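Local coordinates for probable ABC transporter phosphite binding protein PhnD1 (Prochlorococcus marinus str. MIT 9301, PDB 5LQ5), which probably serves as the solute-binding protein of a phosphite ABC transporter, binding inorganic phosphite strongly and methylphosphonate and phosphate only very weakly, at residues D87-S92 against P201-Y206; V80-D85 against R251-S257; V69-L73 against Y260-E264; H158-I162 against A174-W180. All coordinates share one frame; numbering follows the deposited sequence.

Contact 1 of 4, residues D87-S92 against P201-Y206. With PO3 (phosphite ion), chain B.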
loop_
_atom_site.group_PDB
_atom_site.type_symbol
_atom_site.label_atom_id
_atom_site.label_comp_id
_atom_site.label_asym_id
_atom_site.label_seq_id
_atom_site.Cartn_x
_atom_site.Cartn_y
_atom_site.Cartn_z
ATOM N N ASP A 87 0.305 -6.758 7.825
ATOM C CA ASP A 87 1.232 -5.628 7.672
ATOM C C ASP A 87 2.514 -5.709 8.476
ATOM O O ASP A 87 3.469 -5.001 8.168
ATOM C CB ASP A 87 0.512 -4.300 7.907
ATOM C CG ASP A 87 -0.590 -4.079 6.921
ATOM O OD1 ASP A 87 -0.308 -4.183 5.697
ATOM O OD2 ASP A 87 -1.733 -3.782 7.345
ATOM N N LYS A 88 2.537 -6.552 9.512
ATOM C CA LYS A 88 3.777 -6.865 10.232
ATOM C C LYS A 88 4.732 -7.808 9.477
ATOM O O LYS A 88 5.925 -7.800 9.747
ATOM C CB LYS A 88 3.499 -7.448 11.640
ATOM C CG LYS A 88 3.159 -6.379 12.687
ATOM C CD LYS A 88 3.261 -6.925 14.111
ATOM C CE LYS A 88 1.944 -7.411 14.648
ATOM N NZ LYS A 88 2.132 -8.184 15.907
ATOM N N GLU A 89 4.171 -8.613 8.583
ATOM C CA GLU A 89 4.886 -9.658 7.814
ATOM C C GLU A 89 4.466 -9.662 6.328
ATOM O O GLU A 89 4.084 -10.700 5.754
ATOM C CB GLU A 89 4.697 -11.054 8.446
ATOM C CG GLU A 89 3.248 -11.546 8.509
ATOM C CD GLU A 89 2.689 -11.571 9.924
ATOM O OE1 GLU A 89 2.757 -10.527 10.602
ATOM O OE2 GLU A 89 2.195 -12.632 10.372
ATOM N N PHE A 90 4.550 -8.468 5.733
ATOM C CA PHE A 90 4.020 -8.223 4.391
ATOM C C PHE A 90 5.049 -8.701 3.352
ATOM O O PHE A 90 6.239 -8.680 3.597
ATOM C CB PHE A 90 3.684 -6.739 4.197
ATOM C CG PHE A 90 2.576 -6.500 3.220
ATOM C CD1 PHE A 90 1.271 -6.665 3.616
ATOM C CD2 PHE A 90 2.818 -6.155 1.881
ATOM C CE1 PHE A 90 0.224 -6.539 2.745
ATOM C CE2 PHE A 90 1.750 -5.999 0.999
ATOM C CZ PHE A 90 0.448 -6.205 1.429
ATOM N N LYS A 91 4.542 -9.088 2.189
ATOM C CA LYS A 91 5.350 -9.604 1.084
ATOM C C LYS A 91 4.949 -9.028 -0.276
ATOM O O LYS A 91 3.801 -8.647 -0.491
ATOM C CB LYS A 91 5.266 -11.135 0.990
ATOM C CG LYS A 91 5.721 -11.833 2.242
ATOM C CD LYS A 91 5.404 -13.319 2.121
ATOM C CE LYS A 91 5.919 -14.081 3.328
ATOM N NZ LYS A 91 5.711 -15.538 3.112
ATOM N N SER A 92 5.937 -8.978 -1.167
ATOM C CA SER A 92 5.703 -8.709 -2.568
ATOM C C SER A 92 5.794 -10.002 -3.363
ATOM O O SER A 92 6.386 -11.005 -2.930
ATOM C CB SER A 92 6.737 -7.740 -3.132
ATOM O OG SER A 92 6.773 -6.504 -2.417
ATOM N N PRO A 201 10.987 -12.040 0.854
ATOM C CA PRO A 201 10.958 -11.990 2.306
ATOM C C PRO A 201 9.969 -10.946 2.835
ATOM O O PRO A 201 9.481 -10.090 2.084
ATOM C CB PRO A 201 12.390 -11.580 2.672
ATOM C CG PRO A 201 13.229 -12.013 1.533
ATOM C CD PRO A 201 12.350 -11.772 0.343
ATOM N N GLU A 202 9.685 -11.069 4.118
ATOM C CA GLU A 202 8.735 -10.194 4.838
ATOM C C GLU A 202 9.326 -8.849 5.239
ATOM O O GLU A 202 10.535 -8.730 5.477
ATOM C CB GLU A 202 8.233 -10.863 6.127
ATOM C CG GLU A 202 7.472 -12.163 5.889
ATOM C CD GLU A 202 7.553 -13.164 7.037
ATOM O OE1 GLU A 202 8.594 -13.261 7.715
ATOM O OE2 GLU A 202 6.558 -13.884 7.252
ATOM N N TYR A 203 8.436 -7.868 5.346
ATOM C CA TYR A 203 8.763 -6.499 5.764
ATOM C C TYR A 203 7.459 -5.860 6.302
ATOM O O TYR A 203 6.388 -6.429 6.164
ATOM C CB TYR A 203 9.402 -5.666 4.604
ATOM C CG TYR A 203 8.580 -5.706 3.357
ATOM C CD1 TYR A 203 7.503 -4.828 3.210
ATOM C CD2 TYR A 203 8.816 -6.659 2.350
ATOM C CE1 TYR A 203 6.697 -4.875 2.092
ATOM C CE2 TYR A 203 8.015 -6.705 1.215
ATOM C CZ TYR A 203 6.939 -5.818 1.104
ATOM O OH TYR A 203 6.106 -5.857 0.006
ATOM N N VAL A 204 7.560 -4.656 6.872
ATOM C CA VAL A 204 6.367 -3.956 7.412
ATOM C C VAL A 204 5.756 -3.075 6.314
ATOM O O VAL A 204 6.485 -2.520 5.512
ATOM C CB VAL A 204 6.692 -3.095 8.652
ATOM C CG1 VAL A 204 7.495 -1.863 8.299
ATOM C CG2 VAL A 204 5.424 -2.683 9.348
ATOM N N ASP A 205 4.434 -2.907 6.300
ATOM C CA ASP A 205 3.811 -2.104 5.242
ATOM C C ASP A 205 2.670 -1.203 5.749
ATOM O O ASP A 205 2.927 -0.130 6.341
ATOM C CB ASP A 205 3.454 -2.975 4.029
ATOM C CG ASP A 205 3.244 -2.142 2.733
ATOM O OD1 ASP A 205 3.227 -0.878 2.798
ATOM O OD2 ASP A 205 3.187 -2.754 1.634
ATOM N N TYR A 206 1.427 -1.560 5.433
ATOM C CA TYR A 206 0.352 -0.583 5.523
ATOM C C TYR A 206 -0.042 -0.219 6.937
ATOM O O TYR A 206 0.054 -1.034 7.856
ATOM C CB TYR A 206 -0.895 -1.068 4.796
ATOM C CG TYR A 206 -0.785 -1.218 3.300
ATOM C CD1 TYR A 206 -1.350 -0.269 2.472
ATOM C CD2 TYR A 206 -0.200 -2.327 2.704
ATOM C CE1 TYR A 206 -1.312 -0.378 1.099
ATOM C CE2 TYR A 206 -0.133 -2.459 1.305
ATOM C CZ TYR A 206 -0.721 -1.502 0.508
ATOM O OH TYR A 206 -0.644 -1.684 -0.877
HETATM P P PO3 B . 2.432 0.110 -0.657
HETATM O O1 PO3 B . 3.014 -1.327 -0.441
HETATM O O2 PO3 B . 3.362 1.279 -0.131
HETATM O O3 PO3 B . 2.017 0.332 -2.139
#
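Phe90 and Tyr203 form a single antiparallel hydrogen-bonded bridge. Phe90 N reaches Tyr203 O at 2.8 Å, and Tyr203 N reaches Phe90 O at 2.9 Å. The packing is tight toward the phosphite. Tyr206 turns its edge to a face of the Phe90 ring in a T-shaped stack, planes 66° apart. Asp205 OD2 sits 3.4 Å from Phe90 CD2 and 2.5 Å from phosphite O1, while Asp205 OD1 is held by Gly65 N. Asp205 N donates to Asp87 O at 3.0 Å. The segments belong to the two crossovers between the lobes of the periplasmic binding protein fold, so the pairing probably forms part of the hinge. Tyr203 has CG between its backbone N and carbonyl carbon (chi1 52°), which sets the ring with its centre against Phe90 O. Tyr203 OH donates to Ser92 OG at 2.6 Å, and Ser92 OG also bonds Ser128 O. Replacing Tyr203 by a valine would probably leave Ser92 OG without this donor and open a gap beside the Phe90 carbonyl. The side of Lys88, Glu89, Lys91 and Glu202 is looser and faces solvent more. Lys91 and Glu202 run alongside each other, their charges beyond salt-bridge distance.

Contact 2 of 4, residues V80-D85 against R251-S257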
loop_
_atom_site.group_PDB
_atom_site.type_symbol
_atom_site.label_atom_id
_atom_site.label_comp_id
_atom_site.label_asym_id
_atom_site.label_seq_id
_atom_site.Cartn_x
_atom_site.Cartn_y
_atom_site.Cartn_z
ATOM N N VAL A 80 0.401 7.248 14.567
ATOM C CA VAL A 80 0.172 5.884 14.054
ATOM C C VAL A 80 -0.972 5.245 14.814
ATOM O O VAL A 80 -0.904 5.075 16.038
ATOM C CB VAL A 80 1.411 4.982 14.080
ATOM C CG1 VAL A 80 1.101 3.651 13.433
ATOM C CG2 VAL A 80 2.560 5.644 13.362
ATOM N N ILE A 81 -2.007 4.849 14.067
ATOM C CA ILE A 81 -3.282 4.374 14.671
ATOM C C ILE A 81 -3.441 2.859 14.725
ATOM O O ILE A 81 -3.785 2.331 15.776
ATOM C CB ILE A 81 -4.500 5.015 13.952
ATOM C CG1 ILE A 81 -4.538 6.529 14.183
ATOM C CG2 ILE A 81 -5.819 4.369 14.364
ATOM C CD1 ILE A 81 -4.962 6.966 15.575
ATOM N N ALA A 82 -3.254 2.189 13.602
ATOM C CA ALA A 82 -3.542 0.763 13.454
ATOM C C ALA A 82 -2.938 0.187 12.170
ATOM O O ALA A 82 -2.522 0.927 11.267
ATOM C CB ALA A 82 -5.045 0.541 13.438
ATOM N N GLN A 83 -2.893 -1.131 12.099
ATOM C CA GLN A 83 -2.457 -1.883 10.933
ATOM C C GLN A 83 -3.249 -3.191 10.922
ATOM O O GLN A 83 -4.054 -3.424 11.820
ATOM C CB GLN A 83 -0.935 -2.139 10.972
ATOM C CG GLN A 83 -0.520 -3.121 12.073
ATOM C CD GLN A 83 0.972 -3.315 12.268
ATOM O OE1 GLN A 83 1.713 -3.443 11.320
ATOM N NE2 GLN A 83 1.404 -3.418 13.526
ATOM N N ARG A 84 -3.013 -4.019 9.921
ATOM C CA ARG A 84 -3.494 -5.418 9.899
ATOM C C ARG A 84 -2.409 -6.357 10.396
ATOM O O ARG A 84 -1.242 -6.010 10.417
ATOM C CB ARG A 84 -3.960 -5.825 8.505
ATOM C CG ARG A 84 -4.949 -4.852 7.876
ATOM C CD ARG A 84 -5.102 -5.017 6.370
ATOM N NE ARG A 84 -3.845 -4.757 5.672
ATOM C CZ ARG A 84 -3.687 -4.802 4.355
ATOM N NH1 ARG A 84 -4.692 -5.121 3.557
ATOM N NH2 ARG A 84 -2.507 -4.521 3.829
ATOM N N ASP A 85 -2.791 -7.572 10.786
ATOM C CA ASP A 85 -1.786 -8.580 11.156
ATOM C C ASP A 85 -0.772 -8.788 10.044
ATOM O O ASP A 85 0.421 -8.836 10.307
ATOM C CB ASP A 85 -2.425 -9.935 11.508
ATOM C CG ASP A 85 -3.113 -9.912 12.852
ATOM O OD1 ASP A 85 -2.412 -9.850 13.892
ATOM O OD2 ASP A 85 -4.359 -9.937 12.872
ATOM N N ARG A 251 -9.138 -8.526 11.362
ATOM C CA ARG A 251 -9.116 -7.468 12.365
ATOM C C ARG A 251 -8.058 -6.416 12.018
ATOM O O ARG A 251 -7.158 -6.654 11.208
ATOM C CB ARG A 251 -8.793 -8.045 13.748
ATOM C CG ARG A 251 -7.453 -8.776 13.831
ATOM C CD ARG A 251 -7.190 -9.300 15.233
ATOM N NE ARG A 251 -5.837 -9.841 15.360
ATOM C CZ ARG A 251 -5.179 -10.038 16.498
ATOM N NH1 ARG A 251 -5.736 -9.764 17.677
ATOM N NH2 ARG A 251 -3.936 -10.511 16.451
ATOM N N PHE A 252 -8.186 -5.272 12.663
ATOM C CA PHE A 252 -7.086 -4.313 12.807
ATOM C C PHE A 252 -6.448 -4.470 14.181
ATOM O O PHE A 252 -7.115 -4.844 15.121
ATOM C CB PHE A 252 -7.557 -2.873 12.629
ATOM C CG PHE A 252 -7.933 -2.518 11.212
ATOM C CD1 PHE A 252 -6.960 -2.263 10.260
ATOM C CD2 PHE A 252 -9.252 -2.446 10.839
ATOM C CE1 PHE A 252 -7.331 -1.946 8.953
ATOM C CE2 PHE A 252 -9.626 -2.129 9.559
ATOM C CZ PHE A 252 -8.667 -1.853 8.603
ATOM N N ILE A 253 -5.166 -4.162 14.259
ATOM C CA ILE A 253 -4.338 -4.263 15.459
ATOM C C ILE A 253 -3.517 -2.989 15.630
ATOM O O ILE A 253 -3.371 -2.188 14.700
ATOM C CB ILE A 253 -3.368 -5.473 15.402
ATOM C CG1 ILE A 253 -2.358 -5.323 14.262
ATOM C CG2 ILE A 253 -4.149 -6.772 15.256
ATOM C CD1 ILE A 253 -1.229 -6.331 14.336
ATOM N N LYS A 254 -2.945 -2.842 16.812
ATOM C CA LYS A 254 -2.111 -1.695 17.156
ATOM C C LYS A 254 -0.814 -1.668 16.311
ATOM O O LYS A 254 -0.286 -2.691 15.880
ATOM C CB LYS A 254 -1.740 -1.671 18.648
ATOM C CG LYS A 254 -2.955 -1.489 19.522
ATOM C CD LYS A 254 -2.582 -1.377 20.977
ATOM C CE LYS A 254 -3.802 -1.642 21.832
ATOM N NZ LYS A 254 -3.495 -1.532 23.281
ATOM N N ALA A 255 -0.338 -0.459 16.091
ATOM C CA ALA A 255 0.884 -0.221 15.343
ATOM C C ALA A 255 1.593 0.953 15.965
ATOM O O ALA A 255 0.945 1.911 16.377
ATOM C CB ALA A 255 0.557 0.073 13.887
ATOM N N GLU A 256 2.919 0.910 16.022
ATOM C CA GLU A 256 3.682 2.052 16.536
ATOM C C GLU A 256 4.769 2.476 15.557
ATOM O O GLU A 256 5.220 1.670 14.740
ATOM C CB GLU A 256 4.281 1.778 17.922
ATOM C CG GLU A 256 5.134 0.534 18.049
ATOM C CD GLU A 256 5.727 0.369 19.444
ATOM O OE1 GLU A 256 5.286 1.072 20.379
ATOM O OE2 GLU A 256 6.634 -0.478 19.615
ATOM N N SER A 257 5.163 3.749 15.668
ATOM C CA SER A 257 6.167 4.381 14.785
ATOM C C SER A 257 7.505 3.645 14.747
ATOM O O SER A 257 8.121 3.585 13.703
ATOM C CB SER A 257 6.408 5.867 15.116
ATOM O OG SER A 257 6.998 6.043 16.382
HETATM O O HOH W 1 -1.814 1.847 17.453
HETATM O O HOH W 2 -5.453 -8.762 10.644
#
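Asp85 and Arg251 meet with their flat groups nearly coplanar, 22° apart. The grip is side-on: Arg251 NE donates to Asp85 OD2 at 2.9 Å, and Arg251 NH2 to Asp85 OD1 at 3.1 Å. Both oxygens use their syn lone pairs. Ile253 CG2 lies over one face of the guanidinium, offset from its centre. Gln83 and Ile253 are an antiparallel hydrogen-bonded pair, and each backbone N reaches the other's O at 2.8 Å. Their side chains lie on one face of the sheet, with Gln83 CG 3.6 Å from Ile253 CG1. Beyond CG the Gln83 chain is extended, which carries NE2 to Lys254 O at 3.0 Å. That bond is nearly straight, and Lys254 O lies close to the amide plane; Gln83 OE1 is taken by Gln259. Farther along, Val80 CG1 packs on Ala255 CB at 3.6 Å. One water bridges Ile81 O and Ala255 N, and another links Asp85 to Arg251 O. Segment 251-257 contains the short, weakly bonded strand 252-253, outermost in the sheet, beside strand 79-84. The two-nitrogen grip and the doubly bonded Gln83 amide probably fix how segment 251-257 lies along that strand.

Contact 3 of 4, residues V69-L73 against Y260-E264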
loop_
_atom_site.group_PDB
_atom_site.type_symbol
_atom_site.label_atom_id
_atom_site.label_comp_id
_atom_site.label_asym_id
_atom_site.label_seq_id
_atom_site.Cartn_x
_atom_site.Cartn_y
_atom_site.Cartn_z
ATOM N N VAL A 69 5.808 6.778 6.406
ATOM C CA VAL A 69 7.067 7.363 6.928
ATOM C C VAL A 69 7.261 8.778 6.382
ATOM O O VAL A 69 7.498 9.719 7.126
ATOM C CB VAL A 69 8.259 6.469 6.619
ATOM C CG1 VAL A 69 9.579 7.215 6.841
ATOM C CG2 VAL A 69 8.203 5.205 7.473
ATOM N N GLN A 70 7.085 8.936 5.076
ATOM C CA GLN A 70 7.232 10.246 4.443
ATOM C C GLN A 70 6.246 11.250 5.054
ATOM O O GLN A 70 6.610 12.398 5.382
ATOM C CB GLN A 70 6.983 10.172 2.916
ATOM C CG GLN A 70 8.045 9.363 2.132
ATOM C CD GLN A 70 7.636 9.058 0.701
ATOM O OE1 GLN A 70 6.445 8.946 0.399
ATOM N NE2 GLN A 70 8.596 8.923 -0.175
ATOM N N ALA A 71 4.990 10.837 5.153
ATOM C CA ALA A 71 3.967 11.707 5.705
ATOM C C ALA A 71 4.259 12.158 7.133
ATOM O O ALA A 71 4.050 13.321 7.473
ATOM C CB ALA A 71 2.592 11.059 5.634
ATOM N N ARG A 72 4.700 11.217 7.958
ATOM C CA ARG A 72 5.017 11.520 9.360
ATOM C C ARG A 72 6.284 12.380 9.538
ATOM O O ARG A 72 6.368 13.174 10.466
ATOM C CB ARG A 72 5.025 10.209 10.162
ATOM C CG ARG A 72 3.602 9.702 10.344
ATOM C CD ARG A 72 3.408 8.436 11.145
ATOM N NE ARG A 72 3.894 7.220 10.458
ATOM C CZ ARG A 72 5.076 6.665 10.696
ATOM N NH1 ARG A 72 5.427 5.564 10.041
ATOM N NH2 ARG A 72 5.911 7.202 11.588
ATOM N N LEU A 73 7.225 12.276 8.616
ATOM C CA LEU A 73 8.373 13.155 8.616
ATOM C C LEU A 73 7.974 14.595 8.244
ATOM O O LEU A 73 8.456 15.549 8.835
ATOM C CB LEU A 73 9.464 12.634 7.684
ATOM C CG LEU A 73 10.213 11.396 8.173
ATOM C CD1 LEU A 73 11.030 10.811 7.025
ATOM C CD2 LEU A 73 11.100 11.701 9.405
ATOM N N TYR A 260 8.602 1.014 11.908
ATOM C CA TYR A 260 8.902 1.398 10.512
ATOM C C TYR A 260 10.363 1.832 10.306
ATOM O O TYR A 260 10.718 2.360 9.265
ATOM C CB TYR A 260 7.947 2.522 10.043
ATOM C CG TYR A 260 6.524 2.046 10.151
ATOM C CD1 TYR A 260 5.944 1.193 9.191
ATOM C CD2 TYR A 260 5.802 2.331 11.298
ATOM C CE1 TYR A 260 4.636 0.701 9.372
ATOM C CE2 TYR A 260 4.543 1.838 11.500
ATOM C CZ TYR A 260 3.962 1.036 10.562
ATOM O OH TYR A 260 2.726 0.554 10.884
ATOM N N LYS A 261 11.206 1.611 11.318
ATOM C CA LYS A 261 12.641 1.934 11.264
ATOM C C LYS A 261 13.370 1.341 10.056
ATOM O O LYS A 261 14.125 2.024 9.371
ATOM C CB LYS A 261 13.338 1.463 12.570
ATOM C CG LYS A 261 14.772 1.913 12.760
ATOM C CD LYS A 261 15.369 1.234 13.993
ATOM C CE LYS A 261 16.891 1.298 14.052
ATOM N NZ LYS A 261 17.584 0.230 13.266
ATOM N N ASN A 262 13.109 0.071 9.791
ATOM C CA ASN A 262 13.768 -0.631 8.669
ATOM C C ASN A 262 13.315 -0.049 7.316
ATOM O O ASN A 262 14.131 0.199 6.434
ATOM C CB ASN A 262 13.509 -2.132 8.749
ATOM C CG ASN A 262 14.088 -2.891 7.587
ATOM O OD1 ASN A 262 15.320 -3.023 7.433
ATOM N ND2 ASN A 262 13.210 -3.381 6.737
ATOM N N ILE A 263 12.016 0.260 7.191
ATOM C CA ILE A 263 11.556 0.884 5.944
ATOM C C ILE A 263 12.220 2.250 5.758
ATOM O O ILE A 263 12.679 2.588 4.674
ATOM C CB ILE A 263 10.025 1.035 5.930
ATOM C CG1 ILE A 263 9.324 -0.329 5.903
ATOM C CG2 ILE A 263 9.557 1.899 4.742
ATOM C CD1 ILE A 263 9.707 -1.278 4.807
ATOM N N GLU A 264 12.282 3.023 6.844
ATOM C CA GLU A 264 12.923 4.335 6.777
ATOM C C GLU A 264 14.379 4.206 6.338
ATOM O O GLU A 264 14.838 4.953 5.488
ATOM C CB GLU A 264 12.820 5.117 8.109
ATOM C CG GLU A 264 13.317 6.553 7.995
ATOM C CD GLU A 264 13.029 7.447 9.184
ATOM O OE1 GLU A 264 12.442 7.003 10.201
ATOM O OE2 GLU A 264 13.371 8.662 9.055
#
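Val69, with CG1 opposite its backbone N (chi1 166°), splits its two methyls between Glu264 and Tyr260. CG1 touches Glu264 CG at 4.0 Å, and CG2 touches Tyr260 CB at 3.7 Å. The extended Glu264 chain brings OE2 to 3.8 Å from Leu73 CD1. Arg72 bends at chi3 (-70°) and brings NH1 to 3.5 Å from Tyr260 CD2. The two side chains cross at about a right angle, with the guanidinium and ring planes 52° apart. Tyr260 is the N-cap residue of helix 261-269, and its ring also stacks on His207. The contact seats the start of this C-terminal helix against helix 65-74, over only 233 Å² of buried surface. Ile263 adds little; its end leads off to helix 127-139. Glu264 OE2 pairs with Arg268 in its own helix. Arg72 NH2 stays 6.7 Å from Glu264 OE1, too far for a salt bridge. Arg72 NH1 and Glu264 OE2 touch only carbon of the other segment, so the charges probably add little directional hold here.

Contact 4 of 4, residues H158-I162 against A174-W180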
loop_
_atom_site.group_PDB
_atom_site.type_symbol
_atom_site.label_atom_id
_atom_site.label_comp_id
_atom_site.label_asym_id
_atom_site.label_seq_id
_atom_site.Cartn_x
_atom_site.Cartn_y
_atom_site.Cartn_z
ATOM N N HIS A 158 -0.834 -1.215 -7.858
ATOM C CA HIS A 158 -0.644 -2.666 -7.979
ATOM C C HIS A 158 -1.543 -3.240 -9.085
ATOM O O HIS A 158 -1.138 -4.166 -9.813
ATOM C CB HIS A 158 -0.860 -3.359 -6.651
ATOM C CG HIS A 158 0.024 -2.826 -5.581
ATOM N ND1 HIS A 158 1.396 -2.808 -5.699
ATOM C CD2 HIS A 158 -0.270 -2.149 -4.444
ATOM C CE1 HIS A 158 1.909 -2.200 -4.644
ATOM N NE2 HIS A 158 0.923 -1.814 -3.857
ATOM N N ASP A 159 -2.764 -2.720 -9.201
ATOM C CA ASP A 159 -3.679 -3.196 -10.299
ATOM C C ASP A 159 -3.080 -2.821 -11.667
ATOM O O ASP A 159 -3.089 -3.616 -12.616
ATOM C CB ASP A 159 -5.089 -2.650 -10.166
ATOM C CG ASP A 159 -5.886 -3.292 -9.058
ATOM O OD1 ASP A 159 -5.584 -4.447 -8.642
ATOM O OD2 ASP A 159 -6.877 -2.628 -8.663
ATOM N N ALA A 160 -2.481 -1.625 -11.739
ATOM C CA ALA A 160 -1.891 -1.198 -13.009
ATOM C C ALA A 160 -0.650 -2.002 -13.417
ATOM O O ALA A 160 -0.436 -2.249 -14.596
ATOM C CB ALA A 160 -1.584 0.278 -13.008
ATOM N N THR A 161 0.120 -2.459 -12.431
ATOM C CA THR A 161 1.272 -3.317 -12.693
ATOM C C THR A 161 0.822 -4.641 -13.312
ATOM O O THR A 161 1.335 -5.057 -14.314
ATOM C CB THR A 161 2.044 -3.574 -11.397
ATOM O OG1 THR A 161 2.501 -2.317 -10.908
ATOM C CG2 THR A 161 3.199 -4.494 -11.583
ATOM N N ILE A 162 -0.202 -5.240 -12.700
ATOM C CA ILE A 162 -0.771 -6.497 -13.224
ATOM C C ILE A 162 -1.199 -6.269 -14.684
ATOM O O ILE A 162 -0.888 -7.070 -15.557
ATOM C CB ILE A 162 -1.966 -6.974 -12.371
ATOM C CG1 ILE A 162 -1.472 -7.478 -11.016
ATOM C CG2 ILE A 162 -2.775 -8.035 -13.121
ATOM C CD1 ILE A 162 -2.588 -7.648 -9.990
ATOM N N ALA A 174 6.621 -6.161 -10.233
ATOM C CA ALA A 174 6.494 -6.466 -8.824
ATOM C C ALA A 174 5.356 -5.744 -8.192
ATOM O O ALA A 174 5.093 -4.575 -8.509
ATOM C CB ALA A 174 7.784 -6.154 -8.082
ATOM N N LEU A 175 4.699 -6.417 -7.256
ATOM C CA LEU A 175 3.531 -5.837 -6.587
ATOM C C LEU A 175 3.227 -6.475 -5.241
ATOM O O LEU A 175 3.769 -7.515 -4.885
ATOM C CB LEU A 175 2.284 -5.877 -7.485
ATOM C CG LEU A 175 1.744 -7.274 -7.773
ATOM C CD1 LEU A 175 0.227 -7.187 -7.846
ATOM C CD2 LEU A 175 2.345 -7.836 -9.051
ATOM N N ASN A 176 2.317 -5.816 -4.541
ATOM C CA ASN A 176 1.624 -6.275 -3.315
ATOM C C ASN A 176 1.091 -7.722 -3.508
ATOM O O ASN A 176 0.310 -7.986 -4.411
ATOM C CB ASN A 176 0.497 -5.268 -3.082
ATOM C CG ASN A 176 -0.421 -5.599 -1.940
ATOM O OD1 ASN A 176 -0.758 -6.758 -1.710
ATOM N ND2 ASN A 176 -0.877 -4.569 -1.231
ATOM N N LYS A 177 1.470 -8.643 -2.634
ATOM C CA LYS A 177 1.100 -10.089 -2.803
ATOM C C LYS A 177 -0.415 -10.308 -2.589
ATOM O O LYS A 177 -1.045 -11.103 -3.287
ATOM C CB LYS A 177 1.903 -10.968 -1.838
ATOM C CG LYS A 177 1.480 -12.444 -1.834
ATOM C CD LYS A 177 2.546 -13.249 -1.100
ATOM C CE LYS A 177 2.250 -14.746 -1.105
ATOM N NZ LYS A 177 1.249 -15.083 -0.068
ATOM N N GLN A 178 -0.995 -9.580 -1.632
ATOM C CA GLN A 178 -2.463 -9.635 -1.392
ATOM C C GLN A 178 -3.289 -9.201 -2.610
ATOM O O GLN A 178 -4.296 -9.786 -2.941
ATOM C CB GLN A 178 -2.866 -8.796 -0.166
ATOM C CG GLN A 178 -4.274 -9.060 0.325
ATOM C CD GLN A 178 -4.422 -10.453 0.926
ATOM O OE1 GLN A 178 -3.753 -10.774 1.898
ATOM N NE2 GLN A 178 -5.296 -11.281 0.343
ATOM N N VAL A 179 -2.824 -8.167 -3.293
ATOM C CA VAL A 179 -3.507 -7.665 -4.475
ATOM C C VAL A 179 -3.414 -8.705 -5.604
ATOM O O VAL A 179 -4.377 -8.945 -6.317
ATOM C CB VAL A 179 -2.978 -6.281 -4.934
ATOM C CG1 VAL A 179 -3.557 -5.886 -6.283
ATOM C CG2 VAL A 179 -3.345 -5.199 -3.921
ATOM N N TRP A 180 -2.243 -9.309 -5.753
ATOM C CA TRP A 180 -2.026 -10.362 -6.733
ATOM C C TRP A 180 -3.023 -11.511 -6.495
ATOM O O TRP A 180 -3.745 -11.937 -7.402
ATOM C CB TRP A 180 -0.600 -10.872 -6.648
ATOM C CG TRP A 180 -0.354 -12.194 -7.312
ATOM C CD1 TRP A 180 -0.028 -13.373 -6.686
ATOM C CD2 TRP A 180 -0.400 -12.481 -8.718
ATOM N NE1 TRP A 180 0.132 -14.373 -7.625
ATOM C CE2 TRP A 180 -0.085 -13.852 -8.877
ATOM C CE3 TRP A 180 -0.670 -11.712 -9.862
ATOM C CZ2 TRP A 180 -0.047 -14.473 -10.138
ATOM C CZ3 TRP A 180 -0.641 -12.334 -11.114
ATOM C CH2 TRP A 180 -0.334 -13.711 -11.235
HETATM O O HOH W 3 3.091 -2.671 -8.157
#
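His158 opens helix 158-167 and lays its imidazole against Asn176. Asn176 CB sits almost straight over the ring, 3.4 Å from the His158 ring centroid, a CH-pi contact. His158 NE2 is hydrogen-bonded to the phosphite, and His158 ND1 shares a water at 3.0 Å. Both ring nitrogens thus have partners, which should fix how the ring is turned. With an alanine in place of His158, the phosphite would probably lose one of its hydrogen bonds and Asn176 would face a gap. Asp159 turns away, but its OD1 comes back to 3.4 Å from Val179 CG1; its oxygens are bonded to Asn15 and Asn183. Thr161 holds CG2 opposite its backbone N (chi1 -61° for OG1), which sets the methyl 3.6 Å from Ala174 O. Thr161 OG1, hydrogen-bonded to Ser155 OG, also lies 2.8 Å from the water that His158 ND1 meets, and that water donates to Ala174 O. Ile162 ends the run, with CD1 on Leu175 CD1 at 3.6 Å and CG1 at the edge of the Trp180 ring. Asn176 N-caps the next helix, its OD1 accepting from Val179 N at 3.0 Å, and its ND2 bonds Tyr206 OH. Helix 158-167 is the crossover of a beta-alpha-beta unit between the parallel strands 153-154 and 172-176, with strand 119-121 between them. Strand 92-97 flanks 172-176 on its other side, and Trp180 packs on it.

In the fold
Along the chain the contacts enclose one another: contact 4 is innermost, then contact 1, contact 2 and contact 3. Contact 2 lies at the edge of the six-stranded sheet. Contact 3 sets the C-terminal helix 261-269 against helix 65-74, near the same sheet, while Ile263 also reaches helix 127-139. Contact 4 belongs to the five-stranded sheet of the other lobe, about 22 Å, centre to centre, from contacts 2 and 3. Contact 1 lies between, about 13 to 14 Å from each, between centres. Its Tyr206 meets Asn176 and His158 of contact 4 beside the phosphite. The ligand is thus held where the lobes meet, next to the crossovers that link them.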